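Local structure of CrtC domain-containing protein (Fusarium vanettenii 77-13-4, 7A0Q) at residues A[34-37]-A[38-41]; A[65-68]-A[69-73]; A[129-132]-A[133-136]; A[138-142]-A[143-147]. The protein is a kievitone hydratase, a lyase that probably detoxifies the bean phytoalexin kievitone by adding water to its prenyl side chain. All blocks are in the same frame, centred on the assembly; numbering follows the deposited sequence. Where two conformers were deposited one is given.

Contact 1 (A[34-37]-A[38-41]); sequences KTTG and TNAI
Thr36 and Asn39 are the ends of a type II' beta turn, closed by Asn39 N giving a hydrogen bond of 3.0 Å to Thr36 O. Gly37 stands at the second position with phi 61° and psi -129°, a conformation that residues with a CB adopt only with difficulty, which explains the glycine. Asn39 takes the left-handed helical conformation that asparagine tolerates better than most residues. Across the turn the two end side chains cross. The hydroxyl of Thr36 sits between its own backbone N and carbonyl carbon (chi1 45°), and from there it receives a weak hydrogen bond from the amide of Asn39, ND2 to OG1 3.1 Å. The methyl CG2 of Thr36 lies farther from that amide, so the oxygen branch does the touching. On the following bend, Thr38 turns its hydroxyl back over the chain: Ala40 N donates to Thr38 OG1 at 3.1 Å, an ST turn. The same OG1 is hydrogen-bonded to Asp257, which ties this surface loop to the second, C-terminal lipocalin-like domain, while Thr35 reaches Ala153 in the first. Threonine suits position 38 because its hydroxyl is short enough to reach the amide of Ala40. The chemistry implies a loop shaped mainly by its backbone bond and short hydroxyls, the weak Thr36 to Asn39 link adding little.

Contact 2 (A[65-68]-A[69-73]); sequences ITTT and NNEQY
The hairpin joining strands 58-66 and 72-81 turns here through a type I turn with a G1 beta bulge, spanning Thr67 to Glu71. Asn70 N donates to Thr67 O at 3.0 Å, and Thr67 N returns a bond of 2.8 Å to Glu71 O, lying in the carbonyl plane. Asn70 occupies the bulge position with positive phi (72°), where asparagine is a good alternative to glycine. Next to the turn comes the non-hydrogen-bonded pair Thr66 and Gln72, and beyond it the hydrogen-bonded pair Ile65 and Tyr73. On the face of the Thr66 and Gln72 pair the side chains lie alongside each other: Gln72 NE2 gives Thr66 OG1 a nearly straight bond, 2.9 Å and 174°, almost exactly in its amide plane. Thr66 OG1 also bonds to Lys200 O, and Gln72 OE1 holds Phe26 N, drawing neighbouring loops to this face. With chi1 at 62°, Thr67 OG1 faces into the turn, accepting from Glu71 N at 3.0 Å and giving its proton to Asn69 OD1 at a short 2.5 Å. With OD1 held there, ND2 of the same amide reaches the anti lone pair of Glu71 OE2 at 2.7 Å, in a bent bond tilted from the amide plane. Tyr73 OH makes a very short contact with Glu71 OE1. The methyl of Thr67 approaches the Tyr73 ring obliquely, CG2 to CE1 4.1 Å. A type I turn followed by a G1 bulge is typical of a 3:5 hairpin, here linking strands of a lipocalin-like domain and carrying a side-chain relay over one face.

Contact 3 (A[129-132]-A[133-136]); sequences SEDN and LSKL
Asp131 OD1 is gripped by two successive backbone amides, Leu133 N and Ser134 N, both at 2.9 Å. The first bond makes an Asx turn that overlaps the end of the type I beta turn from Ser129 to Asn132, in the loop between strands 123-127 and 136-142 of the N-terminal lipocalin domain. The two donors come from the same face of the carboxylate: Ser134 N on the syn side in an almost straight line (176°), Leu133 N from well above the plane. The other oxygen is held as well, because Ser134 OG donates to Asp131 OD2 at 2.6 Å through the syn lone pair. A chi1 of 64° folds the carboxylate back toward the amides that follow, and three N-H and O-H groups fix its rotation; they would also be expected to stabilise its negative charge. A short acidic side chain is well suited to span so tight a bend. Ser129 completes the cluster: its OG lies 3.0 Å from Lys135 O and 3.1 Å from Asp131 OD1, and its single proton may go to either. Asn132, with positive phi, turns the chain, and its amide bonds to Ser127 and Ser48, while its backbone O is taken by Gln51 NE2. That same Asn132 O lies against hydrophobic branches, 3.4 Å from Leu133 CD2 and 3.6 Å from Leu136 CD2.

Contact 4 (A[138-142]-A[143-147]); sequences SYSNH and DNVTF
The ring of Phe147 has Ser140 CB over one face, a CH-pi contact of 3.7 Å to the centroid, while Ser138 O sits at its edge, close to the ring plane and 3.5 Å from CD1. The His142 ring meets Asp143 O at its edge through CD2 and stacks on Tyr103 of strand 100-107. Serine fits beneath the phenylalanine because its small CB leaves room for the ring, while OG, swung opposite the backbone N (chi1 179°), points past it to donate to Val145 O at 2.6 Å; Tyr103 OH bonds to the same hydroxyl. These residues belong to the hairpin of strands 136-142 and 145-152 in the lipocalin domain, closed by a type II turn from His142 to Val145. Asn144 bends it with positive phi, a conformation open to asparagine. Both carbonyls at the turn accept twice, from opposite faces: Val145 O takes His142 N at 3.2 Å as well as the serine, and His142 O takes Val145 N at 2.9 Å together with Thr146 OG1 at 2.8 Å. On the other side of the strands from Phe147, Asn141 and Thr146 cross at about a right angle, and Asn141 ND2 donates to Asn122 O.

In the fold
The four contacts follow one another along the chain, each a local turn. Contact 1 lies in the loop before strand 58-66; contacts 2 and 4 form the turns of two hairpins, their centres about 17 Å apart and their nearest atoms about 7 Å. Contact 3 is the loop that leads into strand 136-142, and contact 4 adjoins it in sequence, although the centres are about 21 Å apart. Contact 1 touches contact 3, Thr35 CG2 to Leu133 CD2 4.3 Å, but its centre is about 34 Å from that of contact 4. All four thus lie in connections at strand ends of the N-terminal part, and contact 1 also reaches the C-terminal domain through Asp257.

Contact 1 (A[34-37]-A[38-41])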
ATOM      1  N   LYS A  34      -0.493  19.286  -5.962  1.00 27.13           N
ATOM      2  CA  LYS A  34      -0.700  19.611  -4.558  1.00 23.73           C
ATOM      3  C   LYS A  34      -1.428  18.462  -3.869  1.00 19.93           C
ATOM      4  O   LYS A  34      -2.332  17.855  -4.448  1.00 21.62           O
ATOM      5  CB  LYS A  34      -1.497  20.909  -4.419  1.00 28.08           C
ATOM      6  CG  LYS A  34      -0.958  22.044  -5.302  1.00 27.75           C
ATOM      7  CD  LYS A  34       0.526  22.275  -5.022  1.00 34.38           C
ATOM      8  CE  LYS A  34       0.834  23.742  -4.758  1.00 42.99           C
ATOM      9  NZ  LYS A  34       1.873  23.904  -3.702  1.00 42.93           N
ATOM     10  N   THR A  35      -1.059  18.194  -2.612  1.00 19.26           N
ATOM     11  CA  THR A  35      -1.505  16.973  -1.932  1.00 20.25           C
ATOM     12  C   THR A  35      -3.017  16.953  -1.718  1.00 20.03           C
ATOM     13  O   THR A  35      -3.664  15.906  -1.876  1.00 22.01           O
ATOM     14  CB  THR A  35      -0.779  16.826  -0.587  1.00 19.80           C
ATOM     15  OG1 THR A  35       0.610  17.159  -0.742  1.00 22.83           O
ATOM     16  CG2 THR A  35      -0.880  15.399  -0.080  1.00 22.21           C
ATOM     17  N   THR A  36      -3.605  18.081  -1.335  1.00 21.96           N
ATOM     18  CA  THR A  36      -5.036  18.147  -1.084  1.00 17.59           C
ATOM     19  C   THR A  36      -5.772  18.915  -2.171  1.00 19.34           C
ATOM     20  O   THR A  36      -6.964  19.200  -2.020  1.00 22.25           O
ATOM     21  CB  THR A  36      -5.313  18.758   0.296  1.00 24.42           C
ATOM     22  OG1 THR A  36      -4.485  19.913   0.483  1.00 26.00           O
ATOM     23  CG2 THR A  36      -4.997  17.741   1.393  1.00 25.31           C
ATOM     24  N   GLY A  37      -5.078  19.262  -3.254  1.00 20.30           N
ATOM     25  CA  GLY A  37      -5.720  19.863  -4.411  1.00 18.87           C
ATOM     26  C   GLY A  37      -6.400  21.174  -4.075  1.00 22.53           C
ATOM     27  O   GLY A  37      -5.817  22.075  -3.466  1.00 20.58           O
ATOM     28  N   THR A  38      -7.662  21.287  -4.463  1.00 21.14           N
ATOM     29  CA  THR A  38      -8.427  22.499  -4.210  1.00 16.75           C
ATOM     30  C   THR A  38      -8.956  22.600  -2.781  1.00 19.35           C
ATOM     31  O   THR A  38      -9.424  23.680  -2.392  1.00 19.31           O
ATOM     32  CB  THR A  38      -9.612  22.570  -5.173  1.00 22.90           C
ATOM     33  OG1 THR A  38     -10.520  21.515  -4.847  1.00 22.11           O
ATOM     34  CG2 THR A  38      -9.158  22.399  -6.615  1.00 27.87           C
ATOM     35  N   ASN A  39      -8.920  21.509  -2.009  1.00 16.52           N
ATOM     36  CA  ASN A  39      -9.540  21.407  -0.683  1.00 20.47           C
ATOM     37  C   ASN A  39     -11.048  21.668  -0.729  1.00 22.59           C
ATOM     38  O   ASN A  39     -11.672  21.980   0.301  1.00 24.32           O
ATOM     39  CB  ASN A  39      -8.848  22.332   0.333  1.00 18.91           C
ATOM     40  CG  ASN A  39      -7.477  21.831   0.720  1.00 18.82           C
ATOM     41  OD1 ASN A  39      -7.330  20.990   1.608  1.00 23.83           O
ATOM     42  ND2 ASN A  39      -6.451  22.327   0.029  1.00 32.86           N
ATOM     43  N   ALA A  40     -11.650  21.513  -1.909  1.00 19.18           N
ATOM     44  CA  ALA A  40     -13.080  21.750  -2.077  1.00 16.40           C
ATOM     45  C   ALA A  40     -13.924  20.646  -1.450  1.00 14.31           C
ATOM     46  O   ALA A  40     -15.070  20.891  -1.054  1.00 15.95           O
ATOM     47  CB  ALA A  40     -13.420  21.871  -3.561  1.00 18.94           C
ATOM     48  N   ILE A  41     -13.398  19.428  -1.391  1.00 15.89           N
ATOM     49  CA  ILE A  41     -14.096  18.302  -0.780  1.00 14.77           C
ATOM     50  C   ILE A  41     -13.744  18.291   0.699  1.00 16.35           C
ATOM     51  O   ILE A  41     -12.551  18.224   1.037  1.00 15.54           O
ATOM     52  CB  ILE A  41     -13.715  16.977  -1.448  1.00 14.89           C
ATOM     53  CG1 ILE A  41     -14.241  16.953  -2.892  1.00 18.43           C
ATOM     54  CG2 ILE A  41     -14.268  15.809  -0.637  1.00 14.68           C
ATOM     55  CD1 ILE A  41     -13.604  15.890  -3.755  1.00 19.15           C
TER

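Contact 2 (A[65-68]-A[69-73])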
ATOM      1  N   ILE A  65      10.343   1.733  -8.329  1.00 17.50           N
ATOM      2  CA  ILE A  65      11.652   2.364  -8.466  1.00 16.47           C
ATOM      3  C   ILE A  65      12.268   1.998  -9.814  1.00 17.88           C
ATOM      4  O   ILE A  65      12.241   0.833 -10.215  1.00 19.23           O
ATOM      5  CB  ILE A  65      12.589   1.937  -7.320  1.00 17.94           C
ATOM      6  CG1 ILE A  65      12.201   2.637  -6.008  1.00 18.16           C
ATOM      7  CG2 ILE A  65      14.050   2.207  -7.686  1.00 18.82           C
ATOM      8  CD1 ILE A  65      12.827   2.016  -4.786  1.00 21.09           C
ATOM      9  N   THR A  66      12.802   2.998 -10.511  1.00 17.53           N
ATOM     10  CA  THR A  66      13.840   2.791 -11.517  1.00 18.56           C
ATOM     11  C   THR A  66      15.123   3.400 -10.968  1.00 17.30           C
ATOM     12  O   THR A  66      15.114   4.548 -10.516  1.00 18.36           O
ATOM     13  CB  THR A  66      13.490   3.441 -12.860  1.00 19.09           C
ATOM     14  OG1 THR A  66      12.187   3.026 -13.287  1.00 20.11           O
ATOM     15  CG2 THR A  66      14.518   3.043 -13.925  1.00 22.47           C
ATOM     16  N   THR A  67      16.214   2.624 -10.977  1.00 20.17           N
ATOM     17  CA  THR A  67      17.487   3.144 -10.508  1.00 19.44           C
ATOM     18  C   THR A  67      18.183   3.918 -11.626  1.00 17.62           C
ATOM     19  O   THR A  67      17.760   3.889 -12.787  1.00 20.29           O
ATOM     20  CB  THR A  67      18.395   2.019 -10.021  1.00 22.57           C
ATOM     21  OG1 THR A  67      18.670   1.146 -11.120  1.00 23.17           O
ATOM     22  CG2 THR A  67      17.736   1.223  -8.882  1.00 19.56           C
ATOM     23  N   THR A  68      19.264   4.618 -11.263  1.00 19.17           N
ATOM     24  CA  THR A  68      19.994   5.384 -12.265  1.00 20.62           C
ATOM     25  C   THR A  68      20.724   4.484 -13.252  1.00 24.17           C
ATOM     26  O   THR A  68      21.107   4.961 -14.327  1.00 22.67           O
ATOM     27  CB  THR A  68      20.979   6.357 -11.608  1.00 21.77           C
ATOM     28  OG1 THR A  68      21.898   5.649 -10.766  1.00 22.01           O
ATOM     29  CG2 THR A  68      20.228   7.388 -10.783  1.00 24.61           C
ATOM     30  N   ASN A  69      20.920   3.201 -12.927  1.00 19.95           N
ATOM     31  CA  ASN A  69      21.436   2.242 -13.898  1.00 21.81           C
ATOM     32  C   ASN A  69      20.332   1.377 -14.505  1.00 24.73           C
ATOM     33  O   ASN A  69      20.603   0.263 -14.965  1.00 26.65           O
ATOM     34  CB  ASN A  69      22.547   1.386 -13.277  1.00 22.86           C
ATOM     35  CG  ASN A  69      22.062   0.509 -12.142  1.00 35.73           C
ATOM     36  OD1 ASN A  69      21.157   0.879 -11.393  1.00 32.29           O
ATOM     37  ND2 ASN A  69      22.682  -0.662 -11.996  1.00 32.90           N
ATOM     38  N   ASN A  70      19.088   1.875 -14.504  1.00 22.09           N
ATOM     39  CA  ASN A  70      17.967   1.366 -15.301  1.00 18.93           C
ATOM     40  C   ASN A  70      17.412   0.031 -14.811  1.00 24.56           C
ATOM     41  O   ASN A  70      16.781  -0.695 -15.588  1.00 29.30           O
ATOM     42  CB  ASN A  70      18.339   1.254 -16.787  1.00 23.86           C
ATOM     43  CG  ASN A  70      17.131   1.338 -17.698  1.00 28.27           C
ATOM     44  OD1 ASN A  70      16.170   2.055 -17.419  1.00 32.80           O
ATOM     45  ND2 ASN A  70      17.178   0.603 -18.804  1.00 30.89           N
ATOM     46  N   GLU A  71      17.606  -0.313 -13.540  1.00 23.58           N
ATOM     47  CA  GLU A  71      16.957  -1.480 -12.955  1.00 23.15           C
ATOM     48  C   GLU A  71      15.668  -1.056 -12.258  1.00 19.17           C
ATOM     49  O   GLU A  71      15.574   0.051 -11.727  1.00 23.47           O
ATOM     50  CB  GLU A  71      17.860  -2.179 -11.941  1.00 22.98           C
ATOM     51  CG  GLU A  71      19.240  -2.565 -12.451  1.00 25.37           C
ATOM     52  CD  GLU A  71      20.065  -3.209 -11.356  1.00 31.57           C
ATOM     53  OE1 GLU A  71      19.613  -4.223 -10.789  1.00 38.00           O
ATOM     54  OE2 GLU A  71      21.161  -2.695 -11.052  1.00 48.35           O
ATOM     55  N   GLN A  72      14.686  -1.950 -12.240  1.00 20.38           N
ATOM     56  CA  GLN A  72      13.413  -1.644 -11.601  1.00 21.28           C
ATOM     57  C   GLN A  72      13.140  -2.576 -10.427  1.00 20.99           C
ATOM     58  O   GLN A  72      13.391  -3.786 -10.490  1.00 19.28           O
ATOM     59  CB  GLN A  72      12.268  -1.692 -12.605  1.00 18.81           C
ATOM     60  CG  GLN A  72      12.365  -0.553 -13.611  1.00 21.45           C
ATOM     61  CD  GLN A  72      11.110  -0.363 -14.412  1.00 19.56           C
ATOM     62  OE1 GLN A  72      10.499  -1.326 -14.872  1.00 23.27           O
ATOM     63  NE2 GLN A  72      10.716   0.889 -14.594  1.00 21.03           N
ATOM     64  N   TYR A  73      12.606  -1.989  -9.354  1.00 19.26           N
ATOM     65  CA  TYR A  73      12.313  -2.706  -8.124  1.00 19.57           C
ATOM     66  C   TYR A  73      10.993  -2.199  -7.576  1.00 20.82           C
ATOM     67  O   TYR A  73      10.576  -1.076  -7.861  1.00 18.75           O
ATOM     68  CB  TYR A  73      13.402  -2.503  -7.062  1.00 19.08           C
ATOM     69  CG  TYR A  73      14.756  -3.042  -7.465  1.00 24.13           C
ATOM     70  CD1 TYR A  73      15.621  -2.277  -8.233  1.00 22.84           C
ATOM     71  CD2 TYR A  73      15.166  -4.316  -7.074  1.00 27.48           C
ATOM     72  CE1 TYR A  73      16.862  -2.769  -8.610  1.00 28.04           C
ATOM     73  CE2 TYR A  73      16.410  -4.816  -7.450  1.00 31.20           C
ATOM     74  CZ  TYR A  73      17.248  -4.033  -8.218  1.00 29.40           C
ATOM     75  OH  TYR A  73      18.489  -4.505  -8.598  1.00 28.63           O
TER
HETATM   76  O   HOH W   1      22.152   3.315  -9.423  1.00 29.51           O

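Contact 3 (A[129-132]-A[133-136])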
ATOM      1  N   SER A 129       9.958  16.432   7.712  1.00 19.06           N
ATOM      2  CA  SER A 129       9.357  17.701   7.333  1.00 18.18           C
ATOM      3  C   SER A 129       8.346  18.100   8.395  1.00 20.54           C
ATOM      4  O   SER A 129       7.684  17.247   8.987  1.00 22.08           O
ATOM      5  CB  SER A 129       8.667  17.609   5.969  1.00 20.06           C
ATOM      6  OG  SER A 129       7.757  16.507   5.943  1.00 19.26           O
ATOM      7  N   GLU A 130       8.224  19.412   8.626  0.60 21.78           N
ATOM      8  CA  GLU A 130       7.281  19.890   9.633  0.60 22.33           C
ATOM      9  C   GLU A 130       5.837  19.586   9.240  0.60 19.66           C
ATOM     10  O   GLU A 130       4.995  19.358  10.116  0.60 23.59           O
ATOM     11  CB  GLU A 130       7.477  21.391   9.876  0.60 25.22           C
ATOM     12  CG  GLU A 130       8.808  21.718  10.567  0.60 28.36           C
ATOM     13  CD  GLU A 130       8.847  23.108  11.195  0.60 30.25           C
ATOM     14  OE1 GLU A 130       9.706  23.329  12.074  0.60 34.51           O
ATOM     15  OE2 GLU A 130       8.036  23.975  10.807  0.60 30.15           O
ATOM     16  N   ASP A 131       5.538  19.540   7.943  1.00 20.42           N
ATOM     17  CA  ASP A 131       4.183  19.249   7.475  1.00 17.90           C
ATOM     18  C   ASP A 131       3.904  17.757   7.320  1.00 21.51           C
ATOM     19  O   ASP A 131       2.770  17.392   6.991  1.00 18.08           O
ATOM     20  CB  ASP A 131       3.905  19.975   6.144  1.00 20.99           C
ATOM     21  CG  ASP A 131       4.798  19.507   5.003  1.00 25.94           C
ATOM     22  OD1 ASP A 131       5.555  18.531   5.176  1.00 22.10           O
ATOM     23  OD2 ASP A 131       4.740  20.127   3.918  1.00 23.51           O
ATOM     24  N   ASN A 132       4.893  16.892   7.561  1.00 18.86           N
ATOM     25  CA  ASN A 132       4.733  15.432   7.461  1.00 15.00           C
ATOM     26  C   ASN A 132       4.264  15.000   6.072  1.00 17.69           C
ATOM     27  O   ASN A 132       3.610  13.962   5.923  1.00 17.23           O
ATOM     28  CB  ASN A 132       3.785  14.894   8.547  1.00 15.64           C
ATOM     29  CG  ASN A 132       4.267  15.236   9.962  1.00 17.76           C
ATOM     30  OD1 ASN A 132       5.470  15.201  10.244  1.00 20.22           O
ATOM     31  ND2 ASN A 132       3.337  15.577  10.847  1.00 17.38           N
ATOM     32  N   LEU A 133       4.628  15.765   5.038  1.00 18.45           N
ATOM     33  CA  LEU A 133       4.207  15.489   3.669  1.00 17.82           C
ATOM     34  C   LEU A 133       5.328  15.775   2.674  1.00 16.72           C
ATOM     35  O   LEU A 133       5.522  15.017   1.721  1.00 17.73           O
ATOM     36  CB  LEU A 133       2.983  16.335   3.308  1.00 16.13           C
ATOM     37  CG  LEU A 133       1.672  15.969   4.012  1.00 17.35           C
ATOM     38  CD1 LEU A 133       0.644  17.046   3.691  1.00 16.97           C
ATOM     39  CD2 LEU A 133       1.197  14.587   3.575  1.00 18.24           C
ATOM     40  N   SER A 134       6.054  16.877   2.881  1.00 18.15           N
ATOM     41  CA  SER A 134       7.076  17.303   1.929  1.00 21.43           C
ATOM     42  C   SER A 134       8.310  16.417   1.960  1.00 19.68           C
ATOM     43  O   SER A 134       9.032  16.345   0.956  1.00 17.93           O
ATOM     44  CB  SER A 134       7.479  18.752   2.203  1.00 21.44           C
ATOM     45  OG  SER A 134       6.402  19.626   1.942  1.00 26.88           O
ATOM     46  N   LYS A 135       8.563  15.729   3.070  1.00 17.61           N
ATOM     47  CA  LYS A 135       9.643  14.750   3.103  1.00 20.85           C
ATOM     48  C   LYS A 135       9.325  13.700   4.152  1.00 16.20           C
ATOM     49  O   LYS A 135       9.232  14.014   5.340  1.00 18.34           O
ATOM     50  CB  LYS A 135      10.998  15.403   3.387  1.00 18.61           C
ATOM     51  CG  LYS A 135      12.167  14.479   3.063  1.00 17.80           C
ATOM     52  CD  LYS A 135      13.502  15.204   3.200  1.00 21.43           C
ATOM     53  CE  LYS A 135      14.660  14.268   2.874  1.00 27.94           C
ATOM     54  NZ  LYS A 135      15.979  14.931   3.147  1.00 28.49           N
ATOM     55  N   LEU A 136       9.164  12.468   3.691  1.00 16.50           N
ATOM     56  CA  LEU A 136       8.976  11.283   4.510  1.00 14.23           C
ATOM     57  C   LEU A 136      10.068  10.293   4.138  1.00 16.55           C
ATOM     58  O   LEU A 136      10.615  10.349   3.032  1.00 19.12           O
ATOM     59  CB  LEU A 136       7.592  10.656   4.272  1.00 14.63           C
ATOM     60  CG  LEU A 136       6.407  11.535   4.656  1.00 19.03           C
ATOM     61  CD1 LEU A 136       5.120  10.982   4.014  1.00 18.13           C
ATOM     62  CD2 LEU A 136       6.271  11.599   6.164  1.00 18.48           C
TER

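Contact 4 (A[138-142]-A[143-147])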
ATOM      1  N   SER A 138      11.228   6.066   4.388  1.00 15.80           N
ATOM      2  CA  SER A 138      11.113   4.641   4.704  1.00 14.47           C
ATOM      3  C   SER A 138      12.502   4.028   4.617  1.00 16.86           C
ATOM      4  O   SER A 138      13.146   4.114   3.570  1.00 16.93           O
ATOM      5  CB  SER A 138      10.159   3.915   3.749  1.00 15.02           C
ATOM      6  OG  SER A 138       8.828   4.376   3.903  1.00 15.98           O
ATOM      7  N   TYR A 139      12.962   3.402   5.697  1.00 15.68           N
ATOM      8  CA  TYR A 139      14.336   2.913   5.712  1.00 16.52           C
ATOM      9  C   TYR A 139      14.425   1.556   6.397  1.00 17.26           C
ATOM     10  O   TYR A 139      13.628   1.216   7.278  1.00 16.60           O
ATOM     11  CB  TYR A 139      15.280   3.919   6.389  1.00 16.42           C
ATOM     12  CG  TYR A 139      14.991   4.119   7.855  1.00 16.18           C
ATOM     13  CD1 TYR A 139      13.976   4.979   8.267  1.00 17.24           C
ATOM     14  CD2 TYR A 139      15.709   3.432   8.828  1.00 18.72           C
ATOM     15  CE1 TYR A 139      13.689   5.160   9.607  1.00 16.91           C
ATOM     16  CE2 TYR A 139      15.434   3.611  10.182  1.00 18.93           C
ATOM     17  CZ  TYR A 139      14.428   4.481  10.559  1.00 17.70           C
ATOM     18  OH  TYR A 139      14.128   4.666  11.891  1.00 20.32           O
ATOM     19  N   SER A 140      15.415   0.776   5.965  1.00 15.78           N
ATOM     20  CA  SER A 140      15.612  -0.582   6.440  1.00 16.27           C
ATOM     21  C   SER A 140      17.104  -0.871   6.431  1.00 20.67           C
ATOM     22  O   SER A 140      17.813  -0.477   5.494  1.00 18.01           O
ATOM     23  CB  SER A 140      14.858  -1.593   5.559  1.00 19.98           C
ATOM     24  OG  SER A 140      15.074  -2.924   6.005  1.00 20.62           O
ATOM     25  N   ASN A 141      17.575  -1.555   7.492  1.00 19.64           N
ATOM     26  CA  ASN A 141      18.986  -1.925   7.654  1.00 20.79           C
ATOM     27  C   ASN A 141      19.006  -3.354   8.179  1.00 25.77           C
ATOM     28  O   ASN A 141      19.384  -3.630   9.320  1.00 35.39           O
ATOM     29  CB  ASN A 141      19.715  -0.968   8.586  1.00 20.11           C
ATOM     30  CG  ASN A 141      19.816   0.415   8.006  1.00 24.98           C
ATOM     31  OD1 ASN A 141      20.612   0.661   7.095  1.00 22.54           O
ATOM     32  ND2 ASN A 141      19.003   1.330   8.513  1.00 22.44           N
ATOM     33  N   HIS A 142      18.547  -4.255   7.324  1.00 24.33           N
ATOM     34  CA  HIS A 142      18.424  -5.671   7.597  1.00 25.83           C
ATOM     35  C   HIS A 142      19.185  -6.405   6.509  1.00 34.56           C
ATOM     36  O   HIS A 142      19.242  -5.947   5.364  1.00 29.44           O
ATOM     37  CB  HIS A 142      16.948  -6.074   7.604  1.00 31.57           C
ATOM     38  CG  HIS A 142      16.673  -7.427   8.179  1.00 33.35           C
ATOM     39  ND1 HIS A 142      16.345  -7.617   9.504  1.00 34.83           N
ATOM     40  CD2 HIS A 142      16.627  -8.650   7.599  1.00 34.92           C
ATOM     41  CE1 HIS A 142      16.134  -8.903   9.722  1.00 36.50           C
ATOM     42  NE2 HIS A 142      16.300  -9.552   8.582  1.00 35.34           N
ATOM     43  N   ASP A 143      19.805  -7.521   6.869  1.00 34.29           N
ATOM     44  CA  ASP A 143      20.520  -8.289   5.863  1.00 39.02           C
ATOM     45  C   ASP A 143      19.564  -8.680   4.743  1.00 31.53           C
ATOM     46  O   ASP A 143      18.462  -9.177   4.993  1.00 34.26           O
ATOM     47  CB  ASP A 143      21.168  -9.522   6.493  1.00 47.58           C
ATOM     48  CG  ASP A 143      22.448  -9.185   7.239  1.00 49.67           C
ATOM     49  OD1 ASP A 143      23.125  -8.205   6.854  1.00 53.93           O
ATOM     50  OD2 ASP A 143      22.773  -9.900   8.209  1.00 56.37           O
ATOM     51  N   ASN A 144      19.973  -8.387   3.509  1.00 35.06           N
ATOM     52  CA  ASN A 144      19.243  -8.624   2.267  1.00 32.36           C
ATOM     53  C   ASN A 144      17.991  -7.764   2.111  1.00 27.23           C
ATOM     54  O   ASN A 144      17.299  -7.908   1.102  1.00 25.74           O
ATOM     55  CB  ASN A 144      18.863 -10.101   2.082  1.00 33.13           C
ATOM     56  CG  ASN A 144      20.074 -11.014   2.080  1.00 42.18           C
ATOM     57  OD1 ASN A 144      20.651 -11.290   1.030  1.00 48.02           O
ATOM     58  ND2 ASN A 144      20.464 -11.482   3.257  1.00 45.17           N
ATOM     59  N   VAL A 145      17.677  -6.877   3.060  1.00 22.87           N
ATOM     60  CA  VAL A 145      16.649  -5.852   2.851  1.00 20.59           C
ATOM     61  C   VAL A 145      17.156  -4.535   3.430  1.00 20.11           C
ATOM     62  O   VAL A 145      16.896  -4.202   4.591  1.00 22.36           O
ATOM     63  CB  VAL A 145      15.297  -6.248   3.474  1.00 21.72           C
ATOM     64  CG1 VAL A 145      14.242  -5.171   3.187  1.00 22.32           C
ATOM     65  CG2 VAL A 145      14.823  -7.573   2.939  1.00 24.00           C
ATOM     66  N   THR A 146      17.903  -3.781   2.633  1.00 19.46           N
ATOM     67  CA  THR A 146      18.510  -2.540   3.084  1.00 19.09           C
ATOM     68  C   THR A 146      18.200  -1.448   2.073  1.00 18.75           C
ATOM     69  O   THR A 146      18.443  -1.622   0.876  1.00 20.63           O
ATOM     70  CB  THR A 146      20.031  -2.702   3.257  1.00 21.55           C
ATOM     71  OG1 THR A 146      20.291  -3.554   4.381  1.00 21.49           O
ATOM     72  CG2 THR A 146      20.688  -1.351   3.509  1.00 20.72           C
ATOM     73  N   PHE A 147      17.623  -0.347   2.542  1.00 18.95           N
ATOM     74  CA  PHE A 147      17.265   0.749   1.651  1.00 18.48           C
ATOM     75  C   PHE A 147      17.048   1.992   2.496  1.00 17.26           C
ATOM     76  O   PHE A 147      16.934   1.926   3.721  1.00 18.76           O
ATOM     77  CB  PHE A 147      16.026   0.424   0.792  1.00 17.65           C
ATOM     78  CG  PHE A 147      14.799   0.029   1.587  1.00 16.66           C
ATOM     79  CD1 PHE A 147      14.004   0.996   2.201  1.00 17.17           C
ATOM     80  CD2 PHE A 147      14.428  -1.308   1.690  1.00 16.27           C
ATOM     81  CE1 PHE A 147      12.870   0.626   2.931  1.00 16.82           C
ATOM     82  CE2 PHE A 147      13.273  -1.686   2.405  1.00 16.79           C
ATOM     83  CZ  PHE A 147      12.504  -0.709   3.015  1.00 17.47           C
TER
HETATM   84  O   HOH W   2      19.522   2.009   5.125  1.00 23.75           O